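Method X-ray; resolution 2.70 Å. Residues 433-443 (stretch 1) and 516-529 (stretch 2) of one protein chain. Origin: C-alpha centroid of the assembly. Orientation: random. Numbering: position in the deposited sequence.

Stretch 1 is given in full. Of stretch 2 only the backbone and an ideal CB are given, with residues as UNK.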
# COMPACT_ATOMS: atom_id res chain seq x y z
N ALA A 433 5.41 -2.99 13.64
CA ALA A 433 5.14 -3.68 14.90
C ALA A 433 4.39 -2.80 15.91
O ALA A 433 4.07 -3.27 17.00
CB ALA A 433 6.44 -4.18 15.51
N THR A 434 4.10 -1.55 15.55
CA THR A 434 3.42 -0.63 16.46
C THR A 434 2.13 -0.04 15.89
O THR A 434 1.41 0.68 16.59
CB THR A 434 4.33 0.55 16.85
OG1 THR A 434 4.38 1.49 15.77
CG2 THR A 434 5.73 0.06 17.17
N TYR A 435 1.82 -0.33 14.62
CA TYR A 435 0.68 0.28 13.96
C TYR A 435 -0.63 -0.43 14.27
O TYR A 435 -0.80 -1.60 13.93
CB TYR A 435 0.89 0.32 12.44
CG TYR A 435 1.95 1.30 11.99
CD1 TYR A 435 2.23 2.45 12.72
CD2 TYR A 435 2.68 1.07 10.82
CE1 TYR A 435 3.20 3.34 12.30
CE2 TYR A 435 3.66 1.97 10.39
CZ TYR A 435 3.91 3.10 11.14
OH TYR A 435 4.88 3.99 10.74
N ASP A 436 -1.55 0.27 14.91
CA ASP A 436 -2.88 -0.27 15.20
C ASP A 436 -3.96 0.75 14.82
O ASP A 436 -3.68 1.93 14.62
CB ASP A 436 -2.99 -0.66 16.68
CG ASP A 436 -4.34 -1.27 17.02
OD1 ASP A 436 -4.67 -2.33 16.45
OD2 ASP A 436 -5.06 -0.68 17.85
N TRP A 437 -5.20 0.28 14.71
CA TRP A 437 -6.32 1.12 14.29
C TRP A 437 -6.99 1.89 15.43
O TRP A 437 -7.62 2.92 15.19
CB TRP A 437 -7.38 0.26 13.60
CG TRP A 437 -7.80 -0.93 14.42
CD1 TRP A 437 -7.27 -2.19 14.36
CD2 TRP A 437 -8.82 -0.97 15.42
NE1 TRP A 437 -7.91 -3.01 15.25
CE2 TRP A 437 -8.87 -2.28 15.92
CE3 TRP A 437 -9.71 -0.03 15.94
CZ2 TRP A 437 -9.76 -2.68 16.92
CZ3 TRP A 437 -10.59 -0.42 16.93
CH2 TRP A 437 -10.61 -1.73 17.41
N LYS A 438 -6.84 1.41 16.66
CA LYS A 438 -7.63 1.93 17.78
C LYS A 438 -7.20 3.32 18.24
O LYS A 438 -6.01 3.60 18.37
CB LYS A 438 -7.58 0.96 18.97
CG LYS A 438 -8.75 1.14 19.92
CD LYS A 438 -8.78 0.09 21.01
CE LYS A 438 -10.08 0.14 21.79
NZ LYS A 438 -10.10 -0.84 22.90
N ASP A 439 -8.20 4.17 18.48
CA ASP A 439 -8.01 5.54 18.96
C ASP A 439 -7.11 6.38 18.06
O ASP A 439 -6.63 7.45 18.46
CB ASP A 439 -7.44 5.53 20.39
CG ASP A 439 -8.52 5.33 21.45
OD1 ASP A 439 -9.64 4.87 21.10
OD2 ASP A 439 -8.25 5.62 22.64
N TRP A 440 -6.88 5.91 16.84
CA TRP A 440 -6.05 6.62 15.88
C TRP A 440 -6.82 7.79 15.27
O TRP A 440 -7.96 7.64 14.84
CB TRP A 440 -5.56 5.67 14.78
CG TRP A 440 -4.48 6.24 13.91
CD1 TRP A 440 -3.14 6.02 14.02
CD2 TRP A 440 -4.65 7.13 12.80
NE1 TRP A 440 -2.47 6.71 13.04
CE2 TRP A 440 -3.37 7.40 12.28
CE3 TRP A 440 -5.77 7.72 12.19
CZ2 TRP A 440 -3.17 8.24 11.18
CZ3 TRP A 440 -5.57 8.55 11.11
CH2 TRP A 440 -4.28 8.80 10.61
N GLN A 441 -6.19 8.96 15.24
CA GLN A 441 -6.78 10.15 14.63
C GLN A 441 -5.67 11.04 14.06
O GLN A 441 -4.56 11.07 14.58
CB GLN A 441 -7.62 10.92 15.65
CG GLN A 441 -6.86 11.36 16.88
CD GLN A 441 -7.73 12.08 17.88
OE1 GLN A 441 -8.91 12.33 17.63
NE2 GLN A 441 -7.15 12.42 19.03
N PRO A 442 -5.97 11.76 12.96
CA PRO A 442 -4.97 12.59 12.29
C PRO A 442 -4.46 13.73 13.17
O PRO A 442 -5.18 14.22 14.04
CB PRO A 442 -5.73 13.15 11.08
CG PRO A 442 -6.86 12.22 10.86
CD PRO A 442 -7.25 11.75 12.23
N ARG A 443 -3.21 14.14 12.93
CA ARG A 443 -2.59 15.24 13.66
C ARG A 443 -3.39 16.54 13.52
O ARG A 443 -4.19 16.69 12.59
CB ARG A 443 -1.16 15.47 13.16
CG ARG A 443 -1.10 15.96 11.71
CD ARG A 443 0.26 15.70 11.07
NE ARG A 443 0.52 14.27 10.91
CZ ARG A 443 1.61 13.77 10.33
NH1 ARG A 443 2.55 14.58 9.86
NH2 ARG A 443 1.76 12.45 10.22
N UNK A 516 4.22 16.73 19.34
CA UNK A 516 3.27 17.82 19.55
C UNK A 516 1.83 17.32 19.48
O UNK A 516 0.93 17.93 20.05
CB UNK A 516 3.49 18.92 18.52
N UNK A 517 1.62 16.22 18.77
CA UNK A 517 0.30 15.61 18.64
C UNK A 517 0.44 14.10 18.74
O UNK A 517 1.34 13.52 18.14
CB UNK A 517 -0.37 16.01 17.32
N UNK A 518 -0.43 13.45 19.51
CA UNK A 518 -0.26 12.03 19.79
C UNK A 518 -1.34 11.14 19.19
O UNK A 518 -1.31 9.92 19.36
CB UNK A 518 -0.22 11.81 21.30
N UNK A 519 -2.28 11.75 18.47
CA UNK A 519 -3.41 11.02 17.91
C UNK A 519 -3.06 9.93 16.92
O UNK A 519 -3.80 8.95 16.79
CB UNK A 519 -4.35 12.01 17.23
N UNK A 520 -1.95 10.08 16.20
CA UNK A 520 -1.54 9.09 15.21
C UNK A 520 -0.64 8.05 15.84
O UNK A 520 -0.43 6.97 15.30
CB UNK A 520 -0.83 9.76 14.03
N UNK A 521 -0.11 8.39 17.01
CA UNK A 521 0.91 7.58 17.65
C UNK A 521 0.38 6.34 18.34
O UNK A 521 -0.81 6.22 18.63
CB UNK A 521 1.67 8.43 18.67
N UNK A 522 1.29 5.40 18.59
CA UNK A 522 0.98 4.18 19.31
C UNK A 522 0.51 4.51 20.73
O UNK A 522 1.12 5.31 21.42
CB UNK A 522 2.20 3.26 19.34
N UNK A 523 -0.60 3.89 21.14
CA UNK A 523 -1.06 4.00 22.52
C UNK A 523 -0.71 2.74 23.31
O UNK A 523 -1.48 1.78 23.31
CB UNK A 523 -2.57 4.25 22.56
N UNK A 524 0.45 2.74 23.98
CA UNK A 524 0.92 1.55 24.69
C UNK A 524 0.02 1.18 25.87
O UNK A 524 -0.10 -0.00 26.19
CB UNK A 524 2.35 1.77 25.18
N UNK A 525 -0.61 2.17 26.48
CA UNK A 525 -1.46 1.95 27.64
C UNK A 525 -2.75 1.22 27.29
O UNK A 525 -3.30 0.49 28.12
CB UNK A 525 -1.79 3.29 28.30
N UNK A 526 -3.24 1.41 26.07
CA UNK A 526 -4.42 0.69 25.61
C UNK A 526 -4.10 -0.80 25.47
O UNK A 526 -3.18 -1.17 24.75
CB UNK A 526 -4.92 1.26 24.28
N UNK A 527 -4.86 -1.65 26.18
CA UNK A 527 -4.60 -3.09 26.19
C UNK A 527 -4.58 -3.71 24.80
O UNK A 527 -5.42 -3.40 23.96
CB UNK A 527 -5.66 -3.80 27.04
N UNK A 528 -3.61 -4.59 24.57
CA UNK A 528 -3.57 -5.40 23.36
C UNK A 528 -3.72 -6.87 23.73
O UNK A 528 -3.50 -7.25 24.87
CB UNK A 528 -2.27 -5.17 22.59
N UNK A 529 -4.11 -7.69 22.76
CA UNK A 529 -4.40 -9.08 23.02
C UNK A 529 -3.17 -9.95 22.81
O UNK A 529 -2.13 -9.47 22.35
CB UNK A 529 -5.55 -9.56 22.13

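At position 516 CA-to-CB points sideways, and the ideal CB has nothing of stretch 1 within 5.5 Å, so only a long side chain could reach across. The residue is Y516, whose chi1 of 89° brings OH to 3.3 Å from R443 CB.

Position 517 points toward stretch 1, its ideal CB 4.3 Å from R443 CB. An extended backbone (-139/135) would accept most side chains of moderate size, polar or not. It is D517; its OD1 lies 3.4 Å from R443 CA but bonds within its own stretch, D517 OD1 accepting from the backbone N of position 519 at 3.2 Å. Position 518 points away and restricts little; T518 makes no contact.

Position 519 is the most constrained. The backbone angles, -61/-30, are open to any residue, but the ideal CB would lie 2.6 Å from Q441 CG, a clash. With Q441 as placed, a residue without CB fits best, and the residue is G519. This close approach lets G519 O accept a hydrogen bond from Q441 N at 2.8 Å, with a CA-H...O contact from W440 CA to G519 O at 3.4 Å beside it.

At position 520 the ideal CB is 3.6 Å from W440 NE1, and CA-to-CB runs sideways along the indole. Beyond it stretch 1 offers the free R443 N and the R443 guanidinium, donors that favour an acidic side chain long enough to reach them; glutamate suits best, and glutamine could accept a bond but would bring no charge. E520 is found, in m, t rotamers. Its OE2 accepts from R443 N at 2.9 Å and from R443 NE at 2.6 Å, the latter within a salt bridge, while OE1 takes R443 NH2 at 2.7 Å. E520 CA also packs over one face of W440, 3.8 Å from the centroid of the five-membered ring.

Position 521 points away, leaving the choice open as far as stretch 1 is concerned; L521 is there. Position 522 faces T434, its ideal CB 3.9 Å from T434 O, and small or medium polar residues would fit. D522 places OD1 4.1 Å from T434 CB.

Position 523 points toward the turn from W437 to W440. Its ideal CB is 5.5 Å from K438 O and from D439 CB, so a long chain is needed to bring a donor to D439 O; a flexible neutral one could also fill the gap. K523 stretches NZ to G519 O at 2.7 Å and L521 O at 2.8 Å, adding a weak hydrogen bond to D439 O at 3.2 Å.

Positions 524 and 525 are out of reach, and P524 and D525 touch nothing here. Position 526 faces the aliphatic chain of K438, its ideal CB 5.2 Å from K438 CD, so a branched apolar residue is apt. In the deposited L526, CD2 lies 4.1 Å from K438 CD. Position 527 points sideways, unrestricted by stretch 1; P527 is found. Position 528 points sideways with nothing of stretch 1 near its ideal CB; a long side chain, perhaps basic since T434 O and the D436 carboxylate lie that way, could reach. R528 extends NH2 to 3.7 Å from T434 O. Position 529 is out of reach, and holds A529.

Stretch 2 516-529: YDTGELDKPDLPRA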
# COMPACT_ATOMS: atom_id res chain seq x y z
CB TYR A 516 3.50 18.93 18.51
CG TYR A 516 2.71 18.76 17.23
CD1 TYR A 516 1.52 19.44 17.02
CD2 TYR A 516 3.16 17.91 16.23
CE1 TYR A 516 0.80 19.28 15.86
CE2 TYR A 516 2.44 17.74 15.06
CZ TYR A 516 1.26 18.44 14.87
OH TYR A 516 0.54 18.28 13.71
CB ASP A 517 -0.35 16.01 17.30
CG ASP A 517 -1.84 15.69 17.25
OD1 ASP A 517 -2.19 14.52 16.96
OD2 ASP A 517 -2.65 16.61 17.48
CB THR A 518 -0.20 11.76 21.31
OG1 THR A 518 -1.27 12.46 21.96
CG2 THR A 518 1.13 12.21 21.89
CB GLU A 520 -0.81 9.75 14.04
CG GLU A 520 -1.58 10.85 13.31
CD GLU A 520 -0.76 11.47 12.19
OE1 GLU A 520 0.32 10.93 11.87
OE2 GLU A 520 -1.20 12.51 11.63
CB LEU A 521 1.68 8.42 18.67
CG LEU A 521 2.45 9.60 18.07
CD1 LEU A 521 3.14 10.34 19.18
CD2 LEU A 521 3.45 9.12 17.03
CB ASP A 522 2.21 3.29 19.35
CG ASP A 522 2.01 2.05 20.19
OD1 ASP A 522 3.03 1.49 20.65
OD2 ASP A 522 0.85 1.64 20.38
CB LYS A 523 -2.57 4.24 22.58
CG LYS A 523 -3.03 5.59 22.09
CD LYS A 523 -3.22 5.60 20.59
CE LYS A 523 -3.57 6.99 20.09
NZ LYS A 523 -3.45 7.06 18.63
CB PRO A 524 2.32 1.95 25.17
CG PRO A 524 2.69 3.16 24.37
CD PRO A 524 1.40 3.86 24.12
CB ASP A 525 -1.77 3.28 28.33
CG ASP A 525 -0.60 3.82 29.12
OD1 ASP A 525 -0.50 3.51 30.32
OD2 ASP A 525 0.24 4.54 28.53
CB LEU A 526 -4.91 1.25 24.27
CG LEU A 526 -5.98 2.35 24.27
CD1 LEU A 526 -5.58 3.53 25.15
CD2 LEU A 526 -6.25 2.82 22.84
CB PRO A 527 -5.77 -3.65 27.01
CG PRO A 527 -6.21 -2.52 27.86
CD PRO A 527 -5.98 -1.27 27.06
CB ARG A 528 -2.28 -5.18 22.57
CG ARG A 528 -2.13 -3.75 22.10
CD ARG A 528 -1.01 -3.58 21.10
NE ARG A 528 -0.65 -2.17 20.98
CZ ARG A 528 -0.25 -1.60 19.86
NH1 ARG A 528 -0.16 -2.31 18.75
NH2 ARG A 528 0.05 -0.31 19.84
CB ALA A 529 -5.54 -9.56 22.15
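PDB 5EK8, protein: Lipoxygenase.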